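Local structure of D-alanyl-D-alanine carboxypeptidase (Enterococcus faecalis V583, 5ZHW) at the D-alanine site. The protein cleaves the C-terminal D-alanine from peptidoglycan pentapeptides ending in D-alanyl-D-alanine, as a metal-dependent carboxypeptidase linked to antibiotic resistance. Coordinates in Å, arbitrary orientation; residue numbers count along the deposited sequence, not the author numbering.

The D-alanine site. Residues 98, 103, 106, 131-133, 138-140, 147, 177, 187, 190, 192-193. With DAL (D-alanine), chain B; DAL (D-alanine), chain C; CU (copper (II) ion), chain D.
An intact D-Ala-D-Ala dipeptide fills the active site of this M15B peptidase, DAL (chain C) giving its carbonyl to the peptide bond and DAL (chain B) forming the almost completely buried C-terminus. Copper occupies the zinc site, held near-tetrahedrally by His140 NE2, Asp147 OD1, His193 ND1 and O of DAL (chain C), the carbonyl oxygen of the scissile bond, 2.0 Å from CU. That contact should polarise the carbonyl for attack.

His193 has CG anti to N (chi1 -176°). Its CB and CG lie alongside the metal and that carbonyl oxygen, ND1 binds CU at 2.0 Å, and CE1 beside it loosely faces OXT of DAL (chain B). CD2 lies across the ring, farther from the metal. At the tip, NE2 donates in the ring plane to the anti lone pair of Glu139 OE1 (2.8 Å, 161°), fixing ring rotation; Tyr177 CE2 covers the centre of one face.

Both carboxylate oxygens are gripped. Ala133 N donates almost straight to O of DAL (chain B) (3.1 Å, 173°), while Ser138 OG, accepting from His140 N, donates to OXT (2.5 Å). The peptide N of DAL (chain B) donates to Trp131 O in the plane of that carbonyl. Gln103 OE1 lies 3.0 Å from O of DAL (chain B), an acceptor pair suggesting a flipped amide. The Arg98 guanidinium, between His140 and Ile106 CD1, meets Asp147 OD2 through NH2 at 2.9 Å and adds positive charge near the carboxylate.

Glu190, the likely proton shuttle, extends its carboxylate along both methyls, OE1 3.3 Å from O of DAL (chain C). The metal ligands come from 3-10 helix 139-142 and strands 145-150 and 193-196; loop 131-133 and helix 100-116 close the opposite side.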
loop_
_atom_site.group_PDB
_atom_site.type_symbol
_atom_site.label_atom_id
_atom_site.label_comp_id
_atom_site.label_asym_id
_atom_site.label_seq_id
_atom_site.Cartn_x
_atom_site.Cartn_y
_atom_site.Cartn_z
ATOM N N ARG A 98 -9.084 -5.285 2.299
ATOM C CA ARG A 98 -10.313 -4.587 2.612
ATOM C C ARG A 98 -11.377 -4.983 1.623
ATOM O O ARG A 98 -11.116 -5.093 0.424
ATOM C CB ARG A 98 -10.131 -3.092 2.457
ATOM C CG ARG A 98 -9.177 -2.467 3.454
ATOM C CD ARG A 98 -8.915 -1.028 3.044
ATOM N NE ARG A 98 -7.805 -0.461 3.781
ATOM C CZ ARG A 98 -7.162 0.645 3.455
ATOM N NH1 ARG A 98 -7.518 1.348 2.387
ATOM N NH2 ARG A 98 -6.148 1.055 4.211
ATOM N N GLN A 103 -13.586 -0.202 2.245
ATOM C CA GLN A 103 -12.927 0.861 1.485
ATOM C C GLN A 103 -13.788 2.113 1.427
ATOM O O GLN A 103 -13.280 3.241 1.578
ATOM C CB GLN A 103 -12.593 0.395 0.064
ATOM C CG GLN A 103 -11.707 1.366 -0.728
ATOM C CD GLN A 103 -10.333 1.647 -0.106
ATOM O OE1 GLN A 103 -9.748 2.708 -0.319
ATOM N NE2 GLN A 103 -9.814 0.699 0.621
ATOM N N ILE A 106 -13.668 3.825 4.815
ATOM C CA ILE A 106 -12.415 4.493 5.049
ATOM C C ILE A 106 -12.417 5.792 4.284
ATOM O O ILE A 106 -12.005 6.781 4.783
ATOM C CB ILE A 106 -11.204 3.627 4.702
ATOM C CG1 ILE A 106 -11.072 2.489 5.687
ATOM C CG2 ILE A 106 -9.936 4.445 4.705
ATOM C CD1 ILE A 106 -9.958 1.555 5.355
ATOM N N TRP A 131 -5.772 10.558 -0.995
ATOM C CA TRP A 131 -5.324 9.721 0.134
ATOM C C TRP A 131 -5.966 8.340 0.171
ATOM O O TRP A 131 -5.319 7.363 0.537
ATOM C CB TRP A 131 -5.637 10.420 1.458
ATOM C CG TRP A 131 -4.902 11.687 1.631
ATOM C CD1 TRP A 131 -5.355 12.948 1.342
ATOM C CD2 TRP A 131 -3.559 11.835 2.106
ATOM N NE1 TRP A 131 -4.372 13.872 1.617
ATOM C CE2 TRP A 131 -3.260 13.220 2.085
ATOM C CE3 TRP A 131 -2.578 10.934 2.548
ATOM C CZ2 TRP A 131 -2.020 13.730 2.495
ATOM C CZ3 TRP A 131 -1.335 11.440 2.962
ATOM C CH2 TRP A 131 -1.072 12.830 2.933
ATOM N N VAL A 132 -7.245 8.258 -0.183
ATOM C CA VAL A 132 -7.996 7.010 -0.118
ATOM C C VAL A 132 -8.667 6.805 -1.461
ATOM O O VAL A 132 -9.386 7.674 -1.926
ATOM C CB VAL A 132 -9.029 7.041 1.023
ATOM C CG1 VAL A 132 -9.729 5.681 1.173
ATOM C CG2 VAL A 132 -8.347 7.435 2.339
ATOM N N ALA A 133 -8.419 5.655 -2.080
ATOM C CA ALA A 133 -8.968 5.336 -3.397
ATOM C C ALA A 133 -10.454 5.031 -3.313
ATOM O O ALA A 133 -10.937 4.548 -2.270
ATOM C CB ALA A 133 -8.208 4.171 -4.017
ATOM N N SER A 138 -8.655 0.431 -4.968
ATOM C CA SER A 138 -7.608 0.325 -3.962
ATOM C C SER A 138 -6.828 -0.949 -4.169
ATOM O O SER A 138 -7.410 -2.021 -4.397
ATOM C CB SER A 138 -8.191 0.319 -2.548
ATOM O OG SER A 138 -7.167 0.132 -1.572
ATOM N N GLU A 139 -5.515 -0.845 -4.038
ATOM C CA GLU A 139 -4.672 -2.025 -3.932
ATOM C C GLU A 139 -5.010 -2.849 -2.710
ATOM O O GLU A 139 -4.693 -4.022 -2.693
ATOM C CB GLU A 139 -3.192 -1.655 -3.814
ATOM C CG GLU A 139 -2.603 -1.090 -5.075
ATOM C CD GLU A 139 -1.104 -0.889 -4.969
ATOM O OE1 GLU A 139 -0.599 -0.636 -3.843
ATOM O OE2 GLU A 139 -0.448 -0.983 -6.027
ATOM N N HIS A 140 -5.599 -2.254 -1.669
ATOM C CA HIS A 140 -5.976 -3.050 -0.506
ATOM C C HIS A 140 -7.006 -4.126 -0.826
ATOM O O HIS A 140 -7.033 -5.167 -0.198
ATOM C CB HIS A 140 -6.465 -2.171 0.622
ATOM C CG HIS A 140 -5.368 -1.426 1.285
ATOM N ND1 HIS A 140 -4.664 -1.948 2.347
ATOM C CD2 HIS A 140 -4.811 -0.228 1.009
ATOM C CE1 HIS A 140 -3.730 -1.091 2.708
ATOM N NE2 HIS A 140 -3.800 -0.042 1.914
ATOM N N ASP A 147 -0.584 -1.591 4.839
ATOM C CA ASP A 147 -0.179 -0.384 5.516
ATOM C C ASP A 147 0.557 -0.827 6.748
ATOM O O ASP A 147 0.009 -1.538 7.588
ATOM C CB ASP A 147 -1.363 0.489 5.909
ATOM C CG ASP A 147 -2.102 1.032 4.722
ATOM O OD1 ASP A 147 -1.510 1.160 3.631
ATOM O OD2 ASP A 147 -3.294 1.312 4.869
ATOM N N TYR A 177 3.649 4.785 -3.126
ATOM C CA TYR A 177 3.259 6.164 -3.378
ATOM C C TYR A 177 4.339 7.113 -2.814
ATOM O O TYR A 177 4.170 7.733 -1.759
ATOM C CB TYR A 177 1.872 6.460 -2.784
ATOM C CG TYR A 177 0.779 5.506 -3.217
ATOM C CD1 TYR A 177 0.409 5.403 -4.554
ATOM C CD2 TYR A 177 0.116 4.699 -2.282
ATOM C CE1 TYR A 177 -0.595 4.524 -4.960
ATOM C CE2 TYR A 177 -0.891 3.829 -2.667
ATOM C CZ TYR A 177 -1.247 3.739 -4.016
ATOM O OH TYR A 177 -2.240 2.855 -4.418
ATOM N N VAL A 187 -1.430 9.990 -6.003
ATOM C CA VAL A 187 -1.634 9.719 -4.588
ATOM C C VAL A 187 -0.534 10.427 -3.808
ATOM O O VAL A 187 0.629 10.474 -4.245
ATOM C CB VAL A 187 -1.646 8.188 -4.293
ATOM C CG1 VAL A 187 -1.772 7.901 -2.800
ATOM C CG2 VAL A 187 -2.751 7.469 -5.082
ATOM N N GLU A 190 2.446 8.512 1.181
ATOM C CA GLU A 190 1.938 7.537 2.136
ATOM C C GLU A 190 3.080 6.571 2.482
ATOM O O GLU A 190 3.183 5.476 1.880
ATOM C CB GLU A 190 0.754 6.807 1.528
ATOM C CG GLU A 190 -0.425 7.739 1.316
ATOM C CD GLU A 190 -1.670 7.034 0.803
ATOM O OE1 GLU A 190 -1.626 5.812 0.512
ATOM O OE2 GLU A 190 -2.694 7.727 0.706
ATOM N N TRP A 192 3.609 4.654 4.814
ATOM C CA TRP A 192 3.110 3.372 5.338
ATOM C C TRP A 192 2.637 2.334 4.283
ATOM O O TRP A 192 2.554 1.158 4.594
ATOM C CB TRP A 192 1.959 3.623 6.330
ATOM C CG TRP A 192 0.895 4.468 5.747
ATOM C CD1 TRP A 192 -0.091 4.068 4.927
ATOM C CD2 TRP A 192 0.755 5.889 5.887
ATOM N NE1 TRP A 192 -0.852 5.133 4.548
ATOM C CE2 TRP A 192 -0.353 6.269 5.127
ATOM C CE3 TRP A 192 1.457 6.870 6.590
ATOM C CZ2 TRP A 192 -0.793 7.604 5.051
ATOM C CZ3 TRP A 192 1.023 8.196 6.514
ATOM C CH2 TRP A 192 -0.089 8.545 5.750
ATOM N N HIS A 193 2.328 2.749 3.060
ATOM C CA HIS A 193 1.669 1.846 2.091
ATOM C C HIS A 193 2.685 1.130 1.194
ATOM O O HIS A 193 3.327 1.749 0.336
ATOM C CB HIS A 193 0.656 2.608 1.254
ATOM C CG HIS A 193 -0.141 1.751 0.312
ATOM N ND1 HIS A 193 -1.491 1.520 0.475
ATOM C CD2 HIS A 193 0.213 1.119 -0.837
ATOM C CE1 HIS A 193 -1.922 0.769 -0.528
ATOM N NE2 HIS A 193 -0.907 0.514 -1.336
HETATM N N DAL B . -4.862 4.394 1.073
HETATM C CA DAL B . -4.533 3.857 -0.289
HETATM C CB DAL B . -4.275 4.994 -1.314
HETATM C C DAL B . -5.727 3.043 -0.792
HETATM O O DAL B . -6.828 3.475 -0.573
HETATM O OXT DAL B . -5.504 2.046 -1.468
HETATM N N DAL C . -6.125 4.511 3.696
HETATM C CA DAL C . -4.692 4.831 3.495
HETATM C CB DAL C . -4.408 6.345 3.501
HETATM C C DAL C . -4.139 4.170 2.213
HETATM O O DAL C . -3.106 3.513 2.295
HETATM CU CU CU D . -2.604 1.631 2.120
#